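Local structure of THUMP domain-containing protein (Pyrococcus horikoshii, 1VBK) at residues A[207-221]-A[237-250]. The protein is of uncharacterised function but, as a THUMP-domain relative of the thiamine-biosynthesis protein ThiI, probably binds RNA and ATP. Numbering follows the deposited sequence.
Sequences PVYIGKDDKNLEKVR and FLVVAESFDRVLKL
With chi1 at 179°, Leu238 sends CG trans to its backbone N, and its two methyls part. CD1 rests on Pro207 CB and Tyr209 CB. Leu238 CD2 reaches helix 215-228 and lies 4.0 Å from Val220 CG1; Leu217 CD1 and the CG of Arg221 are also in contact. Exchanging Leu238 for alanine would probably open a gap between strand and helix and deprive Leu217 and Val220 of a packing partner. The Arg221 chain is extended from CG to NE and carries the guanidinium alongside Leu238; a water accepts from Arg221 NH1 and donates to Leu238 O. Val240 CG1 lies at the edge of the Tyr209 ring, 3.8 Å from Tyr209 CD2, and Leu217 CD1 over one face. On the other face of the sheet, against helix 244-254, Val208 CG2 presses on Leu250 CD2 at a tight 3.4 Å, and Ile210 CD1 touches Val247 CG2. Backbone bonds zip the strands: Val239 N to Pro207 O, Tyr209 N to Val239 O (2.7 Å), Ala241 N to Tyr209 O. Past the strand ends, Lys212 NZ donates to a lone pair of Glu242 O at 2.6 Å. Strand 204-210 also pairs with 181-185; 239-241 is outermost in this chain. This is a beta-alpha-beta crossover of the parallel, Rossmann-like HUP fold, helices covering both sheet faces.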
loop_
_atom_site.group_PDB
_atom_site.type_symbol
_atom_site.label_atom_id
_atom_site.label_comp_id
_atom_site.label_asym_id
_atom_site.label_seq_id
_atom_site.Cartn_x
_atom_site.Cartn_y
_atom_site.Cartn_z
ATOM N N PRO A 207 -5.883 12.422 6.342
ATOM C CA PRO A 207 -6.740 13.486 5.817
ATOM C C PRO A 207 -5.928 14.521 5.052
ATOM O O PRO A 207 -4.867 14.953 5.509
ATOM C CB PRO A 207 -7.382 14.058 7.079
ATOM C CG PRO A 207 -6.278 13.917 8.086
ATOM C CD PRO A 207 -5.759 12.518 7.809
ATOM N N VAL A 208 -6.428 14.913 3.885
ATOM C CA VAL A 208 -5.735 15.894 3.061
ATOM C C VAL A 208 -6.651 17.037 2.666
ATOM O O VAL A 208 -7.771 16.819 2.199
ATOM C CB VAL A 208 -5.178 15.260 1.759
ATOM C CG1 VAL A 208 -4.531 16.341 0.881
ATOM C CG2 VAL A 208 -4.156 14.185 2.096
ATOM N N TYR A 209 -6.170 18.254 2.877
ATOM C CA TYR A 209 -6.916 19.444 2.508
ATOM C C TYR A 209 -6.212 20.050 1.301
ATOM O O TYR A 209 -5.047 20.430 1.386
ATOM C CB TYR A 209 -6.920 20.467 3.642
ATOM C CG TYR A 209 -7.511 21.799 3.235
ATOM C CD1 TYR A 209 -8.881 21.943 3.036
ATOM C CD2 TYR A 209 -6.696 22.914 3.036
ATOM C CE1 TYR A 209 -9.429 23.165 2.653
ATOM C CE2 TYR A 209 -7.234 24.141 2.650
ATOM C CZ TYR A 209 -8.600 24.258 2.463
ATOM O OH TYR A 209 -9.142 25.471 2.097
ATOM N N ILE A 210 -6.914 20.126 0.177
ATOM C CA ILE A 210 -6.338 20.703 -1.030
ATOM C C ILE A 210 -6.796 22.153 -1.118
ATOM O O ILE A 210 -7.912 22.443 -1.539
ATOM C CB ILE A 210 -6.788 19.930 -2.292
ATOM C CG1 ILE A 210 -6.371 18.462 -2.172
ATOM C CG2 ILE A 210 -6.142 20.533 -3.538
ATOM C CD1 ILE A 210 -6.860 17.589 -3.310
ATOM N N GLY A 211 -5.929 23.063 -0.696
ATOM C CA GLY A 211 -6.278 24.468 -0.728
ATOM C C GLY A 211 -5.222 25.331 -0.072
ATOM O O GLY A 211 -4.072 24.917 0.076
ATOM N N LYS A 212 -5.623 26.533 0.331
ATOM C CA LYS A 212 -4.713 27.476 0.965
ATOM C C LYS A 212 -5.125 27.729 2.410
ATOM O O LYS A 212 -6.094 27.147 2.896
ATOM C CB LYS A 212 -4.727 28.796 0.192
ATOM C CG LYS A 212 -4.589 28.623 -1.312
ATOM C CD LYS A 212 -3.338 27.824 -1.660
ATOM C CE LYS A 212 -3.222 27.589 -3.156
ATOM N NZ LYS A 212 -2.002 26.804 -3.487
ATOM N N ASP A 213 -4.382 28.596 3.090
ATOM C CA ASP A 213 -4.679 28.953 4.472
ATOM C C ASP A 213 -5.832 29.954 4.489
ATOM O O ASP A 213 -5.626 31.139 4.754
ATOM C CB ASP A 213 -3.447 29.579 5.131
ATOM C CG ASP A 213 -2.819 28.674 6.174
ATOM O OD1 ASP A 213 -3.433 28.486 7.248
ATOM O OD2 ASP A 213 -1.714 28.147 5.916
ATOM N N ASP A 214 -7.038 29.475 4.200
ATOM C CA ASP A 214 -8.221 30.334 4.174
ATOM C C ASP A 214 -9.177 30.021 5.322
ATOM O O ASP A 214 -8.814 29.332 6.277
ATOM C CB ASP A 214 -8.964 30.173 2.843
ATOM C CG ASP A 214 -9.553 28.786 2.666
ATOM O OD1 ASP A 214 -10.269 28.560 1.665
ATOM O OD2 ASP A 214 -9.300 27.917 3.526
ATOM N N LYS A 215 -10.401 30.529 5.216
ATOM C CA LYS A 215 -11.413 30.305 6.239
ATOM C C LYS A 215 -12.022 28.919 6.138
ATOM O O LYS A 215 -12.507 28.377 7.132
ATOM C CB LYS A 215 -12.520 31.362 6.147
ATOM C CG LYS A 215 -12.378 32.491 7.160
ATOM C CD LYS A 215 -11.005 33.145 7.076
ATOM C CE LYS A 215 -10.857 34.264 8.094
ATOM N NZ LYS A 215 -9.541 34.951 7.969
ATOM N N ASN A 216 -12.008 28.340 4.940
ATOM C CA ASN A 216 -12.561 27.004 4.780
ATOM C C ASN A 216 -11.610 26.000 5.414
ATOM O O ASN A 216 -12.018 24.896 5.780
ATOM C CB ASN A 216 -12.778 26.659 3.305
ATOM C CG ASN A 216 -13.453 25.307 3.123
ATOM O OD1 ASN A 216 -13.094 24.537 2.228
ATOM N ND2 ASN A 216 -14.429 25.010 3.971
ATOM N N LEU A 217 -10.343 26.387 5.548
ATOM C CA LEU A 217 -9.352 25.511 6.162
ATOM C C LEU A 217 -9.638 25.430 7.654
ATOM O O LEU A 217 -9.527 24.365 8.261
ATOM C CB LEU A 217 -7.932 26.041 5.944
ATOM C CG LEU A 217 -6.841 25.278 6.707
ATOM C CD1 LEU A 217 -6.930 23.789 6.398
ATOM C CD2 LEU A 217 -5.474 25.823 6.331
ATOM N N GLU A 218 -10.005 26.568 8.236
ATOM C CA GLU A 218 -10.324 26.634 9.655
ATOM C C GLU A 218 -11.531 25.727 9.875
ATOM O O GLU A 218 -11.633 25.033 10.886
ATOM C CB GLU A 218 -10.668 28.073 10.051
ATOM C CG GLU A 218 -10.307 28.427 11.485
ATOM C CD GLU A 218 -8.803 28.420 11.723
ATOM O OE1 GLU A 218 -8.091 29.193 11.044
ATOM O OE2 GLU A 218 -8.333 27.643 12.585
ATOM N N LYS A 219 -12.443 25.744 8.910
ATOM C CA LYS A 219 -13.643 24.921 8.956
ATOM C C LYS A 219 -13.262 23.447 8.821
ATOM O O LYS A 219 -13.863 22.578 9.459
ATOM C CB LYS A 219 -14.591 25.330 7.826
ATOM C CG LYS A 219 -15.645 24.293 7.449
ATOM C CD LYS A 219 -16.570 23.959 8.604
ATOM C CE LYS A 219 -17.611 22.935 8.173
ATOM N NZ LYS A 219 -18.544 22.565 9.277
ATOM N N VAL A 220 -12.257 23.168 7.996
ATOM C CA VAL A 220 -11.812 21.795 7.801
ATOM C C VAL A 220 -11.084 21.268 9.031
ATOM O O VAL A 220 -11.278 20.119 9.420
ATOM C CB VAL A 220 -10.899 21.670 6.566
ATOM C CG1 VAL A 220 -10.284 20.270 6.502
ATOM C CG2 VAL A 220 -11.710 21.931 5.311
ATOM N N ARG A 221 -10.253 22.101 9.650
ATOM C CA ARG A 221 -9.534 21.669 10.842
ATOM C C ARG A 221 -10.518 21.264 11.940
ATOM O O ARG A 221 -10.257 20.333 12.699
ATOM C CB ARG A 221 -8.604 22.774 11.356
ATOM C CG ARG A 221 -7.369 23.007 10.490
ATOM C CD ARG A 221 -6.413 23.992 11.149
ATOM N NE ARG A 221 -5.228 24.276 10.337
ATOM C CZ ARG A 221 -4.300 23.379 10.009
ATOM N NH1 ARG A 221 -4.408 22.121 10.418
ATOM N NH2 ARG A 221 -3.252 23.741 9.281
ATOM N N PHE A 237 -3.008 13.390 11.451
ATOM C CA PHE A 237 -2.651 14.788 11.234
ATOM C C PHE A 237 -3.155 15.257 9.878
ATOM O O PHE A 237 -2.994 14.566 8.874
ATOM C CB PHE A 237 -1.133 14.985 11.303
ATOM C CG PHE A 237 -0.557 14.798 12.675
ATOM C CD1 PHE A 237 -1.116 15.447 13.773
ATOM C CD2 PHE A 237 0.546 13.975 12.873
ATOM C CE1 PHE A 237 -0.586 15.278 15.051
ATOM C CE2 PHE A 237 1.086 13.798 14.147
ATOM C CZ PHE A 237 0.517 14.451 15.238
ATOM N N LEU A 238 -3.770 16.433 9.859
ATOM C CA LEU A 238 -4.291 16.999 8.624
ATOM C C LEU A 238 -3.145 17.489 7.754
ATOM O O LEU A 238 -2.277 18.223 8.216
ATOM C CB LEU A 238 -5.232 18.166 8.926
ATOM C CG LEU A 238 -5.825 18.865 7.698
ATOM C CD1 LEU A 238 -6.715 17.892 6.946
ATOM C CD2 LEU A 238 -6.618 20.089 8.127
ATOM N N VAL A 239 -3.146 17.070 6.494
ATOM C CA VAL A 239 -2.112 17.471 5.548
ATOM C C VAL A 239 -2.688 18.494 4.581
ATOM O O VAL A 239 -3.714 18.251 3.952
ATOM C CB VAL A 239 -1.600 16.268 4.732
ATOM C CG1 VAL A 239 -0.634 16.742 3.654
ATOM C CG2 VAL A 239 -0.924 15.265 5.651
ATOM N N VAL A 240 -2.035 19.644 4.477
ATOM C CA VAL A 240 -2.483 20.692 3.568
ATOM C C VAL A 240 -1.616 20.634 2.316
ATOM O O VAL A 240 -0.399 20.770 2.395
ATOM C CB VAL A 240 -2.343 22.093 4.216
ATOM C CG1 VAL A 240 -2.912 23.157 3.291
ATOM C CG2 VAL A 240 -3.054 22.117 5.556
ATOM N N ALA A 241 -2.241 20.413 1.162
ATOM C CA ALA A 241 -1.506 20.345 -0.099
ATOM C C ALA A 241 -1.839 21.570 -0.937
ATOM O O ALA A 241 -2.985 21.767 -1.334
ATOM C CB ALA A 241 -1.870 19.071 -0.855
ATOM N N GLU A 242 -0.827 22.391 -1.204
ATOM C CA GLU A 242 -0.997 23.619 -1.972
ATOM C C GLU A 242 -1.308 23.380 -3.449
ATOM O O GLU A 242 -1.841 24.260 -4.120
ATOM C CB GLU A 242 0.261 24.491 -1.860
ATOM C CG GLU A 242 1.508 23.871 -2.490
ATOM C CD GLU A 242 2.248 22.928 -1.556
ATOM O OE1 GLU A 242 1.589 22.171 -0.808
ATOM O OE2 GLU A 242 3.499 22.936 -1.581
ATOM N N SER A 243 -0.967 22.198 -3.954
ATOM C CA SER A 243 -1.218 21.856 -5.355
ATOM C C SER A 243 -1.305 20.339 -5.513
ATOM O O SER A 243 -0.941 19.601 -4.601
ATOM C CB SER A 243 -0.112 22.427 -6.245
ATOM O OG SER A 243 1.160 22.234 -5.658
ATOM N N PHE A 244 -1.777 19.869 -6.665
ATOM C CA PHE A 244 -1.929 18.428 -6.864
ATOM C C PHE A 244 -0.626 17.639 -6.828
ATOM O O PHE A 244 -0.625 16.465 -6.447
ATOM C CB PHE A 244 -2.662 18.130 -8.176
ATOM C CG PHE A 244 -3.191 16.719 -8.268
ATOM C CD1 PHE A 244 -4.176 16.274 -7.391
ATOM C CD2 PHE A 244 -2.695 15.835 -9.220
ATOM C CE1 PHE A 244 -4.661 14.964 -7.463
ATOM C CE2 PHE A 244 -3.173 14.518 -9.302
ATOM C CZ PHE A 244 -4.156 14.085 -8.422
ATOM N N ASP A 245 0.480 18.262 -7.221
ATOM C CA ASP A 245 1.759 17.564 -7.204
ATOM C C ASP A 245 2.079 17.080 -5.790
ATOM O O ASP A 245 2.613 15.986 -5.609
ATOM C CB ASP A 245 2.881 18.462 -7.750
ATOM C CG ASP A 245 2.939 19.820 -7.072
ATOM O OD1 ASP A 245 2.023 20.142 -6.298
ATOM O OD2 ASP A 245 3.902 20.575 -7.322
ATOM N N ARG A 246 1.728 17.882 -4.789
ATOM C CA ARG A 246 1.975 17.518 -3.395
ATOM C C ARG A 246 1.133 16.308 -2.971
ATOM O O ARG A 246 1.548 15.520 -2.120
ATOM C CB ARG A 246 1.675 18.709 -2.478
ATOM C CG ARG A 246 2.546 19.936 -2.745
ATOM C CD ARG A 246 4.020 19.658 -2.448
ATOM N NE ARG A 246 4.211 19.147 -1.091
ATOM C CZ ARG A 246 5.386 18.784 -0.579
ATOM N NH1 ARG A 246 6.491 18.873 -1.307
ATOM N NH2 ARG A 246 5.454 18.318 0.661
ATOM N N VAL A 247 -0.052 16.165 -3.558
ATOM C CA VAL A 247 -0.920 15.034 -3.240
ATOM C C VAL A 247 -0.293 13.746 -3.789
ATOM O O VAL A 247 -0.259 12.719 -3.106
ATOM C CB VAL A 247 -2.328 15.215 -3.854
ATOM C CG1 VAL A 247 -3.186 13.995 -3.561
ATOM C CG2 VAL A 247 -2.985 16.473 -3.291
ATOM N N LEU A 248 0.194 13.803 -5.026
ATOM C CA LEU A 248 0.828 12.642 -5.641
ATOM C C LEU A 248 2.076 12.277 -4.843
ATOM O O LEU A 248 2.363 11.101 -4.637
ATOM C CB LEU A 248 1.204 12.936 -7.096
ATOM C CG LEU A 248 0.020 13.141 -8.049
ATOM C CD1 LEU A 248 0.520 13.622 -9.410
ATOM C CD2 LEU A 248 -0.755 11.839 -8.183
ATOM N N LYS A 249 2.815 13.287 -4.391
ATOM C CA LYS A 249 4.017 13.042 -3.601
ATOM C C LYS A 249 3.657 12.308 -2.312
ATOM O O LYS A 249 4.356 11.385 -1.902
ATOM C CB LYS A 249 4.720 14.361 -3.260
ATOM C CG LYS A 249 5.983 14.196 -2.421
ATOM C CD LYS A 249 6.674 15.540 -2.197
ATOM C CE LYS A 249 7.865 15.411 -1.258
ATOM N NZ LYS A 249 8.875 14.445 -1.771
ATOM N N LEU A 250 2.561 12.724 -1.681
ATOM C CA LEU A 250 2.096 12.114 -0.437
ATOM C C LEU A 250 1.735 10.648 -0.678
ATOM O O LEU A 250 2.083 9.763 0.110
ATOM C CB LEU A 250 0.867 12.866 0.078
ATOM C CG LEU A 250 0.409 12.657 1.525
ATOM C CD1 LEU A 250 1.464 13.212 2.490
ATOM C CD2 LEU A 250 -0.919 13.369 1.736
HETATM O O HOH W 1 -2.091 20.182 10.177
#